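Local coordinates for deoxyribose-phosphate aldolase (Toxoplasma gondii, PDB 4EIV), which belongs to the aldolase enzymes that fold as a TIM barrel, a closed parallel sheet of eight strands ringed by helices, at residues A[125-130]-A[161-166]; A[132-137]-A[168-173]. All coordinates share one frame; numbering follows the deposited sequence.

How the contacts relate
Contacts 1 and 2 are neighbours on the outside of the barrel, their centres about 9 Å apart. Along the chain the four segments alternate: 125-130 and 132-137 come first, on the successive helices 124-128 and 130-148; after strand 152-156 come segments 161-166 and 168-173. Helix 165-178 joins them, the loop leading into it making contact 1 and its early turns contact 2. The two contacts touch directly, for example where Val-130 CG1 lies 3.3 Å from Arg-170 CD. Together they form one continuous seam between two consecutive strand-to-helix excursions of the barrel, polar at the loop end and partly apolar between the helices.

Contact 1: A[125-130]-A[161-166]; sequences RMNENV and ELQGGD
Asn-127, on the short helix 124-128 that follows barrel strand 116-120, and Gln-163, in the loop between strand 152-156 and helix 165-178, join two neighbouring strand-to-helix connections of the TIM barrel through their side-chain amides. Gln-163 NE2 donates to Asn-127 OD1 at 2.8 Å, with an almost straight N-H...O angle of 175°. The acceptor lies in the amide plane of Gln-163, yet the donor stands above the carbonyl plane of Asn-127, off its lone pairs; the two amides are 80° apart. Gln-163 is modelled in two conformers, so this bond may not be made all the time. Its CG stands beside the backbone N (chi1 -69°) and the chain runs straight on, so the amide spans the gap between backbones whose nearest CA atoms, those of Asn-127 and Gln-163, are 7.9 Å apart.

An amide suits Asn-127 because it offers both an acceptor and a donor. While OD1 takes the direct bond, ND2 of Asn-127 gives a hydrogen to a water 3.1 Å away, which in turn donates to Glu-161 OE1 at 2.8 Å. At Gln-163 it is the NH2 that counts, bonding to both Asn-127 OD1 and Trp-123 O, which helps to fix the rotation of the amide. Beyond the amides there is little contact: Met-126 CB comes within 4.0 Å of Gln-163 NE2, and the flexible thioether chain bends away to pack elsewhere.

Met-126 thereby fills the angle between the two longer helices, touching Ile-137 of helix 130-148 and Ile-167 and Arg-170 of helix 165-178, while short helix 124-128 follows strand 116-120 after a brief loop and leads into helix 130-148.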
ATOM      1  N   ARG A 125     -11.614  23.951 -25.669  1.00 25.64           N
ATOM      2  CA  ARG A 125     -12.656  24.892 -25.321  1.00 26.55           C
ATOM      3  C   ARG A 125     -12.298  25.810 -24.165  1.00 26.75           C
ATOM      4  O   ARG A 125     -12.741  26.953 -24.103  1.00 28.07           O
ATOM      5  CB  ARG A 125     -13.939  24.139 -25.015  1.00 25.41           C
ATOM      6  CG  ARG A 125     -14.497  23.315 -26.164  1.00 25.36           C
ATOM      7  CD  ARG A 125     -15.075  24.176 -27.258  1.00 26.29           C
ATOM      8  NE  ARG A 125     -15.600  23.354 -28.346  1.00 26.26           N
ATOM      9  CZ  ARG A 125     -16.323  23.838 -29.347  1.00 26.63           C
ATOM     10  NH1 ARG A 125     -16.775  23.039 -30.306  1.00 27.93           N
ATOM     11  NH2 ARG A 125     -16.614  25.128 -29.373  1.00 28.49           N
ATOM     12  N   MET A 126     -11.467  25.307 -23.259  1.00 30.21           N
ATOM     13  CA  MET A 126     -11.002  26.096 -22.118  1.00 30.96           C
ATOM     14  C   MET A 126     -10.167  27.303 -22.545  1.00 32.39           C
ATOM     15  O   MET A 126     -10.113  28.321 -21.836  1.00 33.36           O
ATOM     16  CB  MET A 126     -10.178  25.213 -21.177  1.00 30.88           C
ATOM     17  CG  MET A 126     -10.926  24.033 -20.593  1.00 29.96           C
ATOM     18  SD  MET A 126     -12.335  24.455 -19.552  1.00 33.63           S
ATOM     19  CE  MET A 126     -11.421  25.152 -18.189  1.00 30.30           C
ATOM     20  N   ASN A 127      -9.514  27.201 -23.693  1.00 31.71           N
ATOM     21  CA  ASN A 127      -8.717  28.300 -24.208  1.00 34.04           C
ATOM     22  C   ASN A 127      -9.573  29.422 -24.796  1.00 35.39           C
ATOM     23  O   ASN A 127      -9.150  30.583 -24.805  1.00 37.52           O
ATOM     24  CB  ASN A 127      -7.770  27.820 -25.317  1.00 34.51           C
ATOM     25  CG  ASN A 127      -6.756  26.793 -24.846  1.00 35.65           C
ATOM     26  OD1 ASN A 127      -6.332  26.788 -23.690  1.00 36.21           O
ATOM     27  ND2 ASN A 127      -6.330  25.921 -25.779  1.00 38.94           N
ATOM     28  N   GLU A 128     -10.757  29.097 -25.315  0.50 34.47           N
ATOM     29  CA  GLU A 128     -11.598  30.131 -25.935  0.50 36.01           C
ATOM     30  C   GLU A 128     -12.556  30.805 -24.941  0.50 35.39           C
ATOM     31  O   GLU A 128     -12.747  32.022 -25.007  0.50 36.26           O
ATOM     32  CB  GLU A 128     -12.338  29.611 -27.182  0.50 36.74           C
ATOM     33  CG  GLU A 128     -13.485  28.654 -26.947  0.50 37.55           C
ATOM     34  CD  GLU A 128     -14.303  28.384 -28.218  0.50 40.53           C
ATOM     35  OE1 GLU A 128     -14.081  29.084 -29.236  0.50 43.88           O
ATOM     36  OE2 GLU A 128     -15.179  27.483 -28.195  0.50 39.94           O
ATOM     37  N   ASN A 129     -13.164  30.035 -24.043  1.00 33.40           N
ATOM     38  CA  ASN A 129     -14.063  30.617 -23.027  1.00 32.86           C
ATOM     39  C   ASN A 129     -14.132  29.631 -21.873  1.00 30.77           C
ATOM     40  O   ASN A 129     -14.548  28.482 -22.054  1.00 29.92           O
ATOM     41  CB  ASN A 129     -15.441  30.932 -23.616  1.00 33.17           C
ATOM     42  CG  ASN A 129     -16.377  31.589 -22.603  1.00 32.28           C
ATOM     43  OD1 ASN A 129     -16.772  30.955 -21.617  1.00 32.62           O
ATOM     44  ND2 ASN A 129     -16.730  32.861 -22.836  1.00 32.69           N
ATOM     45  N   VAL A 130     -13.650  30.059 -20.705  1.00 31.88           N
ATOM     46  CA  VAL A 130     -13.561  29.166 -19.556  1.00 31.12           C
ATOM     47  C   VAL A 130     -14.913  28.637 -19.087  1.00 30.66           C
ATOM     48  O   VAL A 130     -15.036  27.429 -18.885  1.00 29.88           O
ATOM     49  CB  VAL A 130     -12.749  29.803 -18.395  1.00 33.13           C
ATOM     50  CG1 VAL A 130     -12.804  28.935 -17.173  1.00 35.56           C
ATOM     51  CG2 VAL A 130     -11.302  30.042 -18.836  1.00 34.16           C
ATOM     52  N   GLU A 161      -1.186  19.569 -24.866  1.00 41.97           N
ATOM     53  CA  GLU A 161      -0.816  20.975 -25.024  1.00 44.17           C
ATOM     54  C   GLU A 161      -0.788  21.675 -23.671  1.00 44.26           C
ATOM     55  O   GLU A 161      -1.676  21.465 -22.825  1.00 43.64           O
ATOM     56  CB  GLU A 161      -1.744  21.715 -25.973  1.00 45.35           C
ATOM     57  CG  GLU A 161      -1.530  21.375 -27.437  1.00 48.55           C
ATOM     58  CD  GLU A 161      -2.017  22.477 -28.381  1.00 52.60           C
ATOM     59  OE1 GLU A 161      -2.430  23.570 -27.907  1.00 53.19           O
ATOM     60  OE2 GLU A 161      -1.974  22.249 -29.609  1.00 56.79           O
ATOM     61  N   LEU A 162       0.231  22.515 -23.489  1.00 45.49           N
ATOM     62  CA  LEU A 162       0.430  23.259 -22.242  1.00 45.63           C
ATOM     63  C   LEU A 162      -0.642  24.343 -22.033  1.00 44.61           C
ATOM     64  O   LEU A 162      -0.782  25.252 -22.863  1.00 46.99           O
ATOM     65  CB  LEU A 162       1.829  23.914 -22.219  1.00 47.73           C
ATOM     66  CG  LEU A 162       3.124  23.061 -22.242  1.00 48.74           C
ATOM     67  CD1 LEU A 162       4.395  23.895 -22.488  1.00 50.47           C
ATOM     68  CD2 LEU A 162       3.282  22.241 -20.968  1.00 47.88           C
ATOM     69  N   GLN A 163      -1.389  24.224 -20.937  0.60 42.32           N
ATOM     70  CA  GLN A 163      -2.418  25.192 -20.565  0.60 40.40           C
ATOM     71  C   GLN A 163      -2.134  25.746 -19.169  0.60 40.38           C
ATOM     72  O   GLN A 163      -1.510  25.075 -18.330  0.60 39.77           O
ATOM     73  CB  GLN A 163      -3.806  24.551 -20.633  0.60 38.00           C
ATOM     74  CG  GLN A 163      -4.246  24.221 -22.059  0.60 35.91           C
ATOM     75  CD  GLN A 163      -5.592  23.499 -22.107  0.60 31.10           C
ATOM     76  OE1 GLN A 163      -5.723  22.360 -21.645  0.60 30.52           O
ATOM     77  NE2 GLN A 163      -6.590  24.147 -22.704  0.60 29.65           N
ATOM     78  N   GLY A 164      -2.598  26.971 -18.924  1.00 40.80           N
ATOM     79  CA  GLY A 164      -2.376  27.648 -17.650  1.00 40.33           C
ATOM     80  C   GLY A 164      -2.994  26.927 -16.458  1.00 38.31           C
ATOM     81  O   GLY A 164      -3.934  26.116 -16.596  1.00 36.33           O
ATOM     82  N   GLY A 165      -2.476  27.258 -15.280  1.00 38.83           N
ATOM     83  CA  GLY A 165      -2.908  26.647 -14.043  1.00 38.52           C
ATOM     84  C   GLY A 165      -4.371  26.875 -13.752  1.00 37.44           C
ATOM     85  O   GLY A 165      -5.040  25.966 -13.280  1.00 36.33           O
ATOM     86  N   ASP A 166      -4.876  28.078 -14.023  1.00 38.46           N
ATOM     87  CA  ASP A 166      -6.294  28.349 -13.786  1.00 38.79           C
ATOM     88  C   ASP A 166      -7.147  27.373 -14.597  1.00 35.42           C
ATOM     89  O   ASP A 166      -8.163  26.896 -14.094  1.00 34.36           O
ATOM     90  CB  ASP A 166      -6.659  29.794 -14.149  1.00 41.05           C
ATOM     91  CG  ASP A 166      -8.145  30.115 -13.914  1.00 45.51           C
ATOM     92  OD1 ASP A 166      -8.615  30.017 -12.755  1.00 50.41           O
ATOM     93  OD2 ASP A 166      -8.835  30.521 -14.889  1.00 51.34           O
TER
HETATM   94  O   HOH W   1      -3.408  24.935 -25.642  1.00 53.79           O

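Contact 2: A[132-137]-A[168-173]; sequences DGESRI and ISRAAV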
ATOM      1  N   ASP A 132     -17.779  28.341 -20.755  1.00 30.88           N
ATOM      2  CA  ASP A 132     -18.301  27.417 -21.748  1.00 30.42           C
ATOM      3  C   ASP A 132     -17.538  26.081 -21.712  1.00 28.66           C
ATOM      4  O   ASP A 132     -18.127  25.011 -21.815  1.00 28.56           O
ATOM      5  CB  ASP A 132     -18.205  28.013 -23.139  1.00 31.71           C
ATOM      6  CG  ASP A 132     -18.759  27.093 -24.190  1.00 33.78           C
ATOM      7  OD1 ASP A 132     -17.945  26.535 -24.948  1.00 35.66           O
ATOM      8  OD2 ASP A 132     -19.989  26.887 -24.218  1.00 36.74           O
ATOM      9  N   GLY A 133     -16.216  26.152 -21.602  1.00 27.85           N
ATOM     10  CA  GLY A 133     -15.404  24.937 -21.529  1.00 26.26           C
ATOM     11  C   GLY A 133     -15.779  24.079 -20.334  1.00 25.81           C
ATOM     12  O   GLY A 133     -15.828  22.849 -20.435  1.00 24.67           O
ATOM     13  N   GLU A 134     -16.001  24.719 -19.193  1.00 26.72           N
ATOM     14  CA  GLU A 134     -16.454  24.007 -17.991  1.00 26.43           C
ATOM     15  C   GLU A 134     -17.816  23.356 -18.219  1.00 26.62           C
ATOM     16  O   GLU A 134     -18.021  22.192 -17.874  1.00 26.72           O
ATOM     17  CB  GLU A 134     -16.570  24.970 -16.810  1.00 27.45           C
ATOM     18  CG  GLU A 134     -15.251  25.475 -16.230  1.00 29.39           C
ATOM     19  CD  GLU A 134     -15.423  26.689 -15.314  1.00 33.74           C
ATOM     20  OE1 GLU A 134     -16.356  27.512 -15.519  1.00 38.76           O
ATOM     21  OE2 GLU A 134     -14.600  26.865 -14.405  1.00 36.34           O
ATOM     22  N   SER A 135     -18.731  24.100 -18.824  0.50 27.12           N
ATOM     23  CA  SER A 135     -20.063  23.576 -19.075  0.50 27.50           C
ATOM     24  C   SER A 135     -19.985  22.328 -19.966  0.50 27.05           C
ATOM     25  O   SER A 135     -20.612  21.305 -19.686  0.50 27.58           O
ATOM     26  CB  SER A 135     -20.932  24.634 -19.734  0.50 28.99           C
ATOM     27  OG  SER A 135     -22.244  24.142 -19.909  0.50 31.55           O
ATOM     28  N   ARG A 136     -19.173  22.398 -21.020  1.00 25.94           N
ATOM     29  CA  ARG A 136     -19.048  21.264 -21.929  1.00 25.71           C
ATOM     30  C   ARG A 136     -18.479  20.055 -21.183  1.00 25.00           C
ATOM     31  O   ARG A 136     -18.893  18.919 -21.445  1.00 25.39           O
ATOM     32  CB  ARG A 136     -18.203  21.634 -23.145  1.00 25.41           C
ATOM     33  CG  ARG A 136     -18.915  22.633 -24.071  1.00 27.57           C
ATOM     34  CD  ARG A 136     -17.969  23.182 -25.110  1.00 26.70           C
ATOM     35  NE  ARG A 136     -18.678  24.040 -26.057  1.00 29.43           N
ATOM     36  CZ  ARG A 136     -19.223  23.641 -27.209  1.00 30.02           C
ATOM     37  NH1 ARG A 136     -19.874  24.527 -27.950  1.00 33.47           N
ATOM     38  NH2 ARG A 136     -19.114  22.394 -27.644  1.00 29.75           N
ATOM     39  N   ILE A 137     -17.492  20.278 -20.305  1.00 24.49           N
ATOM     40  CA  ILE A 137     -16.938  19.150 -19.534  1.00 24.16           C
ATOM     41  C   ILE A 137     -18.008  18.497 -18.668  1.00 25.00           C
ATOM     42  O   ILE A 137     -18.133  17.278 -18.637  1.00 25.55           O
ATOM     43  CB  ILE A 137     -15.766  19.599 -18.619  1.00 23.52           C
ATOM     44  CG1 ILE A 137     -14.539  19.999 -19.431  1.00 23.70           C
ATOM     45  CG2 ILE A 137     -15.366  18.485 -17.636  1.00 24.33           C
ATOM     46  CD1 ILE A 137     -13.451  20.755 -18.665  1.00 24.95           C
ATOM     47  N   ILE A 168      -6.254  24.263 -15.838  1.00 30.84           N
ATOM     48  CA  ILE A 168      -6.114  22.900 -15.332  1.00 31.51           C
ATOM     49  C   ILE A 168      -6.998  22.736 -14.106  1.00 30.31           C
ATOM     50  O   ILE A 168      -7.750  21.760 -13.974  1.00 29.30           O
ATOM     51  CB  ILE A 168      -4.651  22.607 -14.940  1.00 33.42           C
ATOM     52  CG1 ILE A 168      -3.741  22.748 -16.171  1.00 36.48           C
ATOM     53  CG2 ILE A 168      -4.540  21.219 -14.313  1.00 34.93           C
ATOM     54  CD1 ILE A 168      -2.256  22.744 -15.854  1.00 39.89           C
ATOM     55  N   SER A 169      -6.917  23.699 -13.194  1.00 30.58           N
ATOM     56  CA  SER A 169      -7.709  23.621 -11.982  1.00 30.10           C
ATOM     57  C   SER A 169      -9.190  23.622 -12.296  1.00 29.37           C
ATOM     58  O   SER A 169      -9.948  22.827 -11.733  1.00 29.24           O
ATOM     59  CB  SER A 169      -7.368  24.782 -11.044  1.00 31.33           C
ATOM     60  OG  SER A 169      -6.008  24.724 -10.646  1.00 32.98           O
ATOM     61  N   ARG A 170      -9.624  24.515 -13.190  1.00 28.59           N
ATOM     62  CA  ARG A 170     -11.053  24.573 -13.524  1.00 29.12           C
ATOM     63  C   ARG A 170     -11.539  23.337 -14.279  1.00 27.34           C
ATOM     64  O   ARG A 170     -12.667  22.889 -14.076  1.00 26.55           O
ATOM     65  CB  ARG A 170     -11.375  25.834 -14.308  1.00 30.89           C
ATOM     66  CG  ARG A 170     -11.284  27.068 -13.439  1.00 35.92           C
ATOM     67  CD  ARG A 170     -11.533  28.323 -14.223  1.00 42.91           C
ATOM     68  NE  ARG A 170     -11.628  29.475 -13.331  1.00 47.96           N
ATOM     69  CZ  ARG A 170     -12.757  29.939 -12.794  1.00 50.98           C
ATOM     70  NH1 ARG A 170     -13.936  29.370 -13.058  1.00 51.41           N
ATOM     71  NH2 ARG A 170     -12.702  30.984 -11.976  1.00 53.13           N
ATOM     72  N   ALA A 171     -10.712  22.779 -15.144  1.00 26.77           N
ATOM     73  CA  ALA A 171     -11.083  21.552 -15.860  1.00 26.20           C
ATOM     74  C   ALA A 171     -11.250  20.404 -14.848  1.00 25.12           C
ATOM     75  O   ALA A 171     -12.204  19.632 -14.930  1.00 25.27           O
ATOM     76  CB  ALA A 171     -10.025  21.208 -16.890  1.00 25.87           C
ATOM     77  N   ALA A 172     -10.332  20.321 -13.879  1.00 25.10           N
ATOM     78  CA  ALA A 172     -10.399  19.313 -12.825  1.00 24.97           C
ATOM     79  C   ALA A 172     -11.709  19.413 -12.048  1.00 25.75           C
ATOM     80  O   ALA A 172     -12.403  18.417 -11.856  1.00 25.83           O
ATOM     81  CB  ALA A 172      -9.198  19.445 -11.894  1.00 25.53           C
ATOM     82  N   VAL A 173     -12.048  20.631 -11.605  1.00 25.77           N
ATOM     83  CA  VAL A 173     -13.280  20.815 -10.824  1.00 26.46           C
ATOM     84  C   VAL A 173     -14.502  20.479 -11.660  1.00 26.48           C
ATOM     85  O   VAL A 173     -15.418  19.829 -11.169  1.00 26.65           O
ATOM     86  CB  VAL A 173     -13.362  22.235 -10.228  1.00 28.37           C
ATOM     87  CG1 VAL A 173     -14.730  22.493  -9.594  1.00 29.92           C
ATOM     88  CG2 VAL A 173     -12.206  22.456  -9.235  1.00 30.59           C
TER
HETATM   89  O   HOH W   2     -14.497  24.626 -12.698  1.00 36.31           O
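Ile-137 and Ala-171 make the close-packed half of this contact, Glu-134 and Arg-170 its more open half. Ile-137 CD1 lies 3.8 Å from Ala-171 CA and 3.9 Å from Ala-171 CB, so the tip of the isoleucine rests on both the backbone and the methyl of the alanine. With CG1 beside the backbone N (chi1 -69°) and the chain carried on nearly straight, that tip is directed across the interface. Alanine suits the facing position because its small side chain permits a near approach: the CA atoms of Glu-134 and Ala-171 are only 6.3 Å apart. Ile-121, from the loop after strand 116-120, touches both Ile-137 and Ala-171, and the isoleucine extends its packing to Ala-174 and Ala-175.

Such side-by-side packing of successive outer helices is part of the TIM-barrel shell. Here helix 130-148 meets helix 165-178, with strand 152-156 between them in the chain, while on another flank Ala-172 packs on Ala-205 of helix 196-210.

Toward solvent the contact becomes polar. Arg-170 NH1 forms a salt bridge with Glu-134 OE2 at 2.9 Å, the N-H...O angle being 159°. The oxygen sits at the edge of the guanidinium, near its plane, and receives the donor on its syn side, although the two flat groups are tilted by 43°. OE2 also lies alongside the aliphatic stem of the arginine, 3.4 Å from Arg-170 CB. A water adds a second grip, donating to Glu-134 OE2 at 2.8 Å and to Arg-170 O at 2.9 Å. Long, flexible chains suit this outer edge, since Arg-170 can pair through NH1 with Glu-134 while its NE makes a second salt bridge, to Asp-166 one turn earlier.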